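Local coordinates for levoglucosan dehydrogenase (Pseudarthrobacter phenanthrenivorans, PDB 6A3F), which oxidises levoglucosan to 3-dehydrolevoglucosan with NAD(+) as the hydride acceptor, working as a homotetramer of the Gfo/Idh/MocA family, at residues A37-Y42 against R74-E79; W185-N190 against N287-N292. One frame throughout, in Å; residues are numbered along the deposited sequence.

How the contacts relate
Contact 1 closes before contact 2 opens along the chain, and the two lie in different halves of the subunit. Contact 1 joins helix 35-48 of the N-terminal Rossmann domain to the end of helix 66-76 and the turn after it. Contact 2 joins two loops of the C-terminal substrate-binding domain, which leave neighbouring parallel strands, 174-182 and 279-285, of the mixed sheet. The centres of contacts 1 and 2 are about 30 Å apart and their nearest atoms about 16 Å. Contact 1 lies near NADH-binding E63 and F33, contact 2 near Q183 and R196, which bind levoglucosan, R196 also NADH. Both also reach the second subunit, and contact 2 meets the third as well, so tetramer assembly draws on both domains.

Contact 1: A37-Y42 against R74-E79; sequences AHSLAY and RRFGFE
In the Rossmann nucleotide-binding domain, S39 of helix 35-48 packs against F76, the last residue of helix 66-76, and F78 in the turn that follows. The contact is small and buried, with one serine set against two phenylalanines. S39 OG approaches the F76 ring obliquely, 3.5 Å from CD1, and also meets F76 CB at 3.7 Å. The methylene behind it does the rest: S39 CB lies 3.7 Å from F76 O and 4.0 Å from F78 CE1, so it nestles where the two residues converge. With chi1 at 53°, OG lies between the backbone N and the carbonyl carbon of S39. From there it hydrogen-bonds to G35 O one turn back in its own helix, which satisfies the hydroxyl and leaves it to meet F76 by van der Waals contact.

Strand 23-30, helix 35-48 and strand 55-62 form a beta-alpha-beta crossover; helix 66-76 follows the second of these strands, and the contact ties the two helices together. G77, with phi 73°, leaves the helical path right after F76; the chain turns there, and F78, like F76, is buried. Both rings rest on I61 of the sheet and F78 also on L28, while the F76 side chain is about 5 Å from that of E63 and about 7 Å from that of F33, both NADH-binding residues, which puts this corner near the NADH site. M47 of the second subunit packs on S39, and its backbone O accepts a hydrogen bond from R75 NE.

Contact 2: W185-N190 against N287-N292; sequences WSADPN and NAHGRN
A187 and H289 meet directly: the methyl CB sits over one face of the imidazole, 4.0 Å from the ring centroid and 30° off the normal, a CH-pi contact. It leans toward the outer end of the ring, with A187 CB 3.6 Å from H289 CE1. H289 CG lies anti to the carbonyl carbon, beside the backbone N (chi1 -78°), which brings the ring over to A187 CB. Next to this pair the N287 amide approaches the A187 backbone, ND2 lying 4.0 Å from A187 CA. Two waters work the amide from its two ends. Water 1 donates to N287 OD1 at 2.8 Å and hydrogen-bonds to S186 OG at the same length; water 2 accepts from N287 ND2 at 2.9 Å and weakly reaches A187 O.

One layer out, T302 O of the third subunit hydrogen-bonds to H289 NE2 and so helps fix the ring's rotation. R239 clamps the first loop, NH2 on S186 O and NH1 on D188 O. D188 OD1 in turn takes N190 N at 3.0 Å in an Asx turn. H289 and G290 are the corners of a type II beta turn closed by R291 N to A288 O. D184 OD2 accepts from G290 N, and A288 is backbone-bonded to levoglucosan-binding Q183. The two loops follow adjacent parallel strands, 174-182 and 279-285, of the Gfo/Idh/MocA substrate-binding domain.

Contact 1: A37-Y42 against R74-E79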
loop_
_atom_site.group_PDB
_atom_site.type_symbol
_atom_site.label_atom_id
_atom_site.label_comp_id
_atom_site.label_asym_id
_atom_site.label_seq_id
_atom_site.Cartn_x
_atom_site.Cartn_y
_atom_site.Cartn_z
ATOM N N ALA B 37 -15.864 9.940 -23.559
ATOM C CA ALA B 37 -14.417 9.739 -23.537
ATOM C C ALA B 37 -13.816 10.002 -24.931
ATOM O O ALA B 37 -12.676 10.513 -25.073
ATOM C CB ALA B 37 -14.130 8.319 -23.090
ATOM N N HIS B 38 -14.575 9.584 -25.968
ATOM C CA HIS B 38 -14.226 9.841 -27.372
ATOM C C HIS B 38 -14.211 11.352 -27.654
ATOM O O HIS B 38 -13.249 11.864 -28.207
ATOM C CB HIS B 38 -15.168 9.065 -28.307
ATOM C CG HIS B 38 -15.119 7.582 -28.141
ATOM N ND1 HIS B 38 -14.528 6.745 -29.071
ATOM C CD2 HIS B 38 -15.645 6.776 -27.186
ATOM C CE1 HIS B 38 -14.654 5.504 -28.674
ATOM N NE2 HIS B 38 -15.339 5.497 -27.520
ATOM N N SER B 39 -15.265 12.044 -27.277
ATOM C CA SER B 39 -15.390 13.449 -27.670
ATOM C C SER B 39 -14.435 14.293 -26.836
ATOM O O SER B 39 -13.910 15.277 -27.349
ATOM C CB SER B 39 -16.820 13.921 -27.578
ATOM O OG SER B 39 -17.335 13.646 -26.295
ATOM N N LEU B 40 -14.137 13.845 -25.597
ATOM C CA LEU B 40 -13.075 14.455 -24.805
ATOM C C LEU B 40 -11.748 14.350 -25.548
ATOM O O LEU B 40 -10.996 15.314 -25.573
ATOM C CB LEU B 40 -12.958 13.736 -23.464
ATOM C CG LEU B 40 -11.727 14.088 -22.640
ATOM C CD1 LEU B 40 -11.735 15.570 -22.271
ATOM C CD2 LEU B 40 -11.681 13.223 -21.401
ATOM N N ALA B 41 -11.422 13.155 -26.041
ATOM C CA ALA B 41 -10.153 12.954 -26.698
ATOM C C ALA B 41 -10.003 13.922 -27.890
ATOM O O ALA B 41 -8.948 14.542 -28.034
ATOM C CB ALA B 41 -9.997 11.526 -27.141
ATOM N N TYR B 42 -11.059 14.064 -28.699
ATOM C CA TYR B 42 -10.983 14.855 -29.932
ATOM C C TYR B 42 -10.870 16.341 -29.557
ATOM O O TYR B 42 -10.169 17.079 -30.229
ATOM C CB TYR B 42 -12.157 14.522 -30.874
ATOM C CG TYR B 42 -12.147 13.086 -31.349
ATOM C CD1 TYR B 42 -10.987 12.521 -31.854
ATOM C CD2 TYR B 42 -13.241 12.262 -31.167
ATOM C CE1 TYR B 42 -10.929 11.187 -32.216
ATOM C CE2 TYR B 42 -13.198 10.915 -31.511
ATOM C CZ TYR B 42 -12.043 10.385 -32.048
ATOM O OH TYR B 42 -11.968 9.060 -32.339
ATOM N N ARG B 74 -25.584 17.386 -29.371
ATOM C CA ARG B 74 -25.652 18.505 -28.464
ATOM C C ARG B 74 -24.727 18.238 -27.257
ATOM O O ARG B 74 -23.944 19.088 -26.861
ATOM C CB ARG B 74 -27.100 18.718 -28.014
ATOM C CG ARG B 74 -27.927 19.555 -28.980
ATOM C CD ARG B 74 -29.243 20.022 -28.374
ATOM N NE ARG B 74 -30.182 18.919 -28.148
ATOM C CZ ARG B 74 -30.943 18.352 -29.093
ATOM N NH1 ARG B 74 -30.995 18.865 -30.313
ATOM N NH2 ARG B 74 -31.629 17.251 -28.822
ATOM N N ARG B 75 -24.820 17.048 -26.697
ATOM C CA ARG B 75 -24.093 16.733 -25.455
ATOM C C ARG B 75 -22.581 16.693 -25.704
ATOM O O ARG B 75 -21.797 17.201 -24.899
ATOM C CB ARG B 75 -24.514 15.368 -24.929
ATOM C CG ARG B 75 -23.811 14.974 -23.638
ATOM C CD ARG B 75 -24.273 13.614 -23.138
ATOM N NE ARG B 75 -23.439 13.167 -22.037
ATOM C CZ ARG B 75 -23.821 12.336 -21.078
ATOM N NH1 ARG B 75 -24.937 11.632 -21.207
ATOM N NH2 ARG B 75 -23.059 12.197 -20.007
ATOM N N PHE B 76 -22.195 16.085 -26.814
ATOM C CA PHE B 76 -20.806 15.797 -27.139
ATOM C C PHE B 76 -20.214 16.878 -28.056
ATOM O O PHE B 76 -19.044 16.834 -28.309
ATOM C CB PHE B 76 -20.659 14.385 -27.718
ATOM C CG PHE B 76 -21.078 13.280 -26.778
ATOM C CD1 PHE B 76 -20.752 13.326 -25.431
ATOM C CD2 PHE B 76 -21.764 12.170 -27.240
ATOM C CE1 PHE B 76 -21.163 12.330 -24.551
ATOM C CE2 PHE B 76 -22.146 11.153 -26.375
ATOM C CZ PHE B 76 -21.864 11.238 -25.031
ATOM N N GLY B 77 -20.988 17.883 -28.501
ATOM C CA GLY B 77 -20.416 18.970 -29.304
ATOM C C GLY B 77 -20.070 18.574 -30.730
ATOM O O GLY B 77 -19.059 19.057 -31.269
ATOM N N PHE B 78 -20.891 17.715 -31.343
ATOM C CA PHE B 78 -20.806 17.404 -32.767
ATOM C C PHE B 78 -21.731 18.321 -33.570
ATOM O O PHE B 78 -22.825 18.659 -33.116
ATOM C CB PHE B 78 -21.196 15.950 -33.024
ATOM C CG PHE B 78 -20.095 15.000 -32.659
ATOM C CD1 PHE B 78 -19.810 14.736 -31.328
ATOM C CD2 PHE B 78 -19.345 14.394 -33.639
ATOM C CE1 PHE B 78 -18.819 13.839 -30.990
ATOM C CE2 PHE B 78 -18.333 13.520 -33.294
ATOM C CZ PHE B 78 -18.078 13.249 -31.970
ATOM N N GLU B 79 -21.230 18.720 -34.736
ATOM C CA GLU B 79 -21.910 19.653 -35.610
ATOM C C GLU B 79 -23.210 19.024 -36.136
ATOM O O GLU B 79 -24.228 19.698 -36.171
ATOM C CB GLU B 79 -20.975 20.046 -36.757
ATOM C CG GLU B 79 -21.680 20.877 -37.823
ATOM C CD GLU B 79 -20.793 21.460 -38.909
ATOM O OE1 GLU B 79 -19.546 21.401 -38.762
ATOM O OE2 GLU B 79 -21.355 22.001 -39.886
#

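Contact 2: W185-N190 against N287-N292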
loop_
_atom_site.group_PDB
_atom_site.type_symbol
_atom_site.label_atom_id
_atom_site.label_comp_id
_atom_site.label_asym_id
_atom_site.label_seq_id
_atom_site.Cartn_x
_atom_site.Cartn_y
_atom_site.Cartn_z
ATOM N N TRP B 185 -18.428 -5.677 -11.461
ATOM C CA TRP B 185 -19.634 -4.869 -11.754
ATOM C C TRP B 185 -20.838 -5.802 -12.004
ATOM O O TRP B 185 -21.953 -5.370 -11.805
ATOM C CB TRP B 185 -19.447 -3.920 -12.936
ATOM C CG TRP B 185 -19.105 -4.600 -14.226
ATOM C CD1 TRP B 185 -17.852 -4.872 -14.710
ATOM C CD2 TRP B 185 -20.027 -5.028 -15.236
ATOM N NE1 TRP B 185 -17.943 -5.511 -15.907
ATOM C CE2 TRP B 185 -19.257 -5.640 -16.248
ATOM C CE3 TRP B 185 -21.426 -5.064 -15.330
ATOM C CZ2 TRP B 185 -19.834 -6.175 -17.392
ATOM C CZ3 TRP B 185 -22.002 -5.600 -16.461
ATOM C CH2 TRP B 185 -21.210 -6.141 -17.483
ATOM N N SER B 186 -20.613 -7.011 -12.482
ATOM C CA SER B 186 -21.779 -7.936 -12.741
ATOM C C SER B 186 -21.859 -9.045 -11.685
ATOM O O SER B 186 -22.501 -10.096 -11.876
ATOM C CB SER B 186 -21.714 -8.493 -14.143
ATOM O OG SER B 186 -20.531 -9.251 -14.342
ATOM N N ALA B 187 -21.225 -8.870 -10.536
ATOM C CA ALA B 187 -21.113 -9.982 -9.590
ATOM C C ALA B 187 -22.439 -10.227 -8.848
ATOM O O ALA B 187 -22.560 -11.211 -8.151
ATOM C CB ALA B 187 -20.021 -9.714 -8.594
ATOM N N ASP B 188 -23.380 -9.322 -8.945
ATOM C CA ASP B 188 -24.745 -9.548 -8.426
ATOM C C ASP B 188 -25.584 -10.267 -9.540
ATOM O O ASP B 188 -25.749 -9.769 -10.624
ATOM C CB ASP B 188 -25.349 -8.204 -8.067
ATOM C CG ASP B 188 -26.736 -8.301 -7.399
ATOM O OD1 ASP B 188 -27.394 -9.349 -7.445
ATOM O OD2 ASP B 188 -27.156 -7.281 -6.824
ATOM N N PRO B 189 -26.145 -11.435 -9.226
ATOM C CA PRO B 189 -26.978 -12.185 -10.204
ATOM C C PRO B 189 -28.201 -11.395 -10.721
ATOM O O PRO B 189 -28.729 -11.717 -11.811
ATOM C CB PRO B 189 -27.429 -13.433 -9.430
ATOM C CG PRO B 189 -26.495 -13.534 -8.269
ATOM C CD PRO B 189 -26.131 -12.098 -7.923
ATOM N N ASN B 190 -28.611 -10.357 -10.001
ATOM C CA ASN B 190 -29.771 -9.475 -10.430
ATOM C C ASN B 190 -29.362 -8.444 -11.484
ATOM O O ASN B 190 -30.220 -7.798 -12.075
ATOM C CB ASN B 190 -30.425 -8.776 -9.234
ATOM C CG ASN B 190 -31.085 -9.744 -8.268
ATOM O OD1 ASN B 190 -31.723 -10.709 -8.679
ATOM N ND2 ASN B 190 -30.934 -9.508 -6.974
ATOM N N ASN B 287 -16.319 -11.437 -11.498
ATOM C CA ASN B 287 -16.912 -11.962 -10.267
ATOM C C ASN B 287 -15.901 -11.944 -9.120
ATOM O O ASN B 287 -15.730 -12.940 -8.433
ATOM C CB ASN B 287 -17.475 -13.379 -10.471
ATOM C CG ASN B 287 -18.592 -13.386 -11.479
ATOM O OD1 ASN B 287 -18.344 -13.205 -12.675
ATOM N ND2 ASN B 287 -19.834 -13.475 -10.999
ATOM N N ALA B 288 -15.172 -10.817 -8.961
ATOM C CA ALA B 288 -14.221 -10.653 -7.897
ATOM C C ALA B 288 -14.604 -9.452 -7.013
ATOM O O ALA B 288 -14.193 -8.346 -7.276
ATOM C CB ALA B 288 -12.857 -10.476 -8.505
ATOM N N HIS B 289 -15.439 -9.687 -6.011
ATOM C CA HIS B 289 -15.920 -8.632 -5.126
ATOM C C HIS B 289 -14.703 -7.860 -4.597
ATOM O O HIS B 289 -13.742 -8.467 -4.135
ATOM C CB HIS B 289 -16.720 -9.244 -3.976
ATOM C CG HIS B 289 -18.100 -9.641 -4.384
ATOM N ND1 HIS B 289 -19.048 -8.700 -4.772
ATOM C CD2 HIS B 289 -18.707 -10.861 -4.407
ATOM C CE1 HIS B 289 -20.191 -9.342 -5.049
ATOM N NE2 HIS B 289 -20.013 -10.678 -4.812
ATOM N N GLY B 290 -14.772 -6.544 -4.686
ATOM C CA GLY B 290 -13.676 -5.657 -4.188
ATOM C C GLY B 290 -12.728 -5.229 -5.312
ATOM O O GLY B 290 -11.906 -4.258 -5.110
ATOM N N ARG B 291 -12.831 -5.869 -6.482
ATOM C CA ARG B 291 -11.993 -5.525 -7.626
ATOM C C ARG B 291 -12.882 -4.752 -8.597
ATOM O O ARG B 291 -13.951 -5.235 -8.977
ATOM C CB ARG B 291 -11.350 -6.738 -8.328
ATOM C CG ARG B 291 -10.465 -7.561 -7.404
ATOM C CD ARG B 291 -9.325 -6.752 -6.805
ATOM N NE ARG B 291 -8.316 -7.529 -6.073
ATOM C CZ ARG B 291 -7.334 -6.993 -5.347
ATOM N NH1 ARG B 291 -7.293 -5.681 -5.121
ATOM N NH2 ARG B 291 -6.391 -7.791 -4.858
ATOM N N ASN B 292 -12.470 -3.503 -8.910
ATOM C CA ASN B 292 -13.238 -2.592 -9.721
ATOM C C ASN B 292 -12.742 -2.555 -11.172
ATOM O O ASN B 292 -13.504 -2.833 -12.070
ATOM C CB ASN B 292 -13.182 -1.194 -9.103
ATOM C CG ASN B 292 -13.346 -1.264 -7.607
ATOM O OD1 ASN B 292 -12.365 -1.160 -6.835
ATOM N ND2 ASN B 292 -14.579 -1.460 -7.191
HETATM O O HOH W 1 -20.570 -12.021 -13.940
HETATM O O HOH W 2 -20.367 -13.754 -8.196
#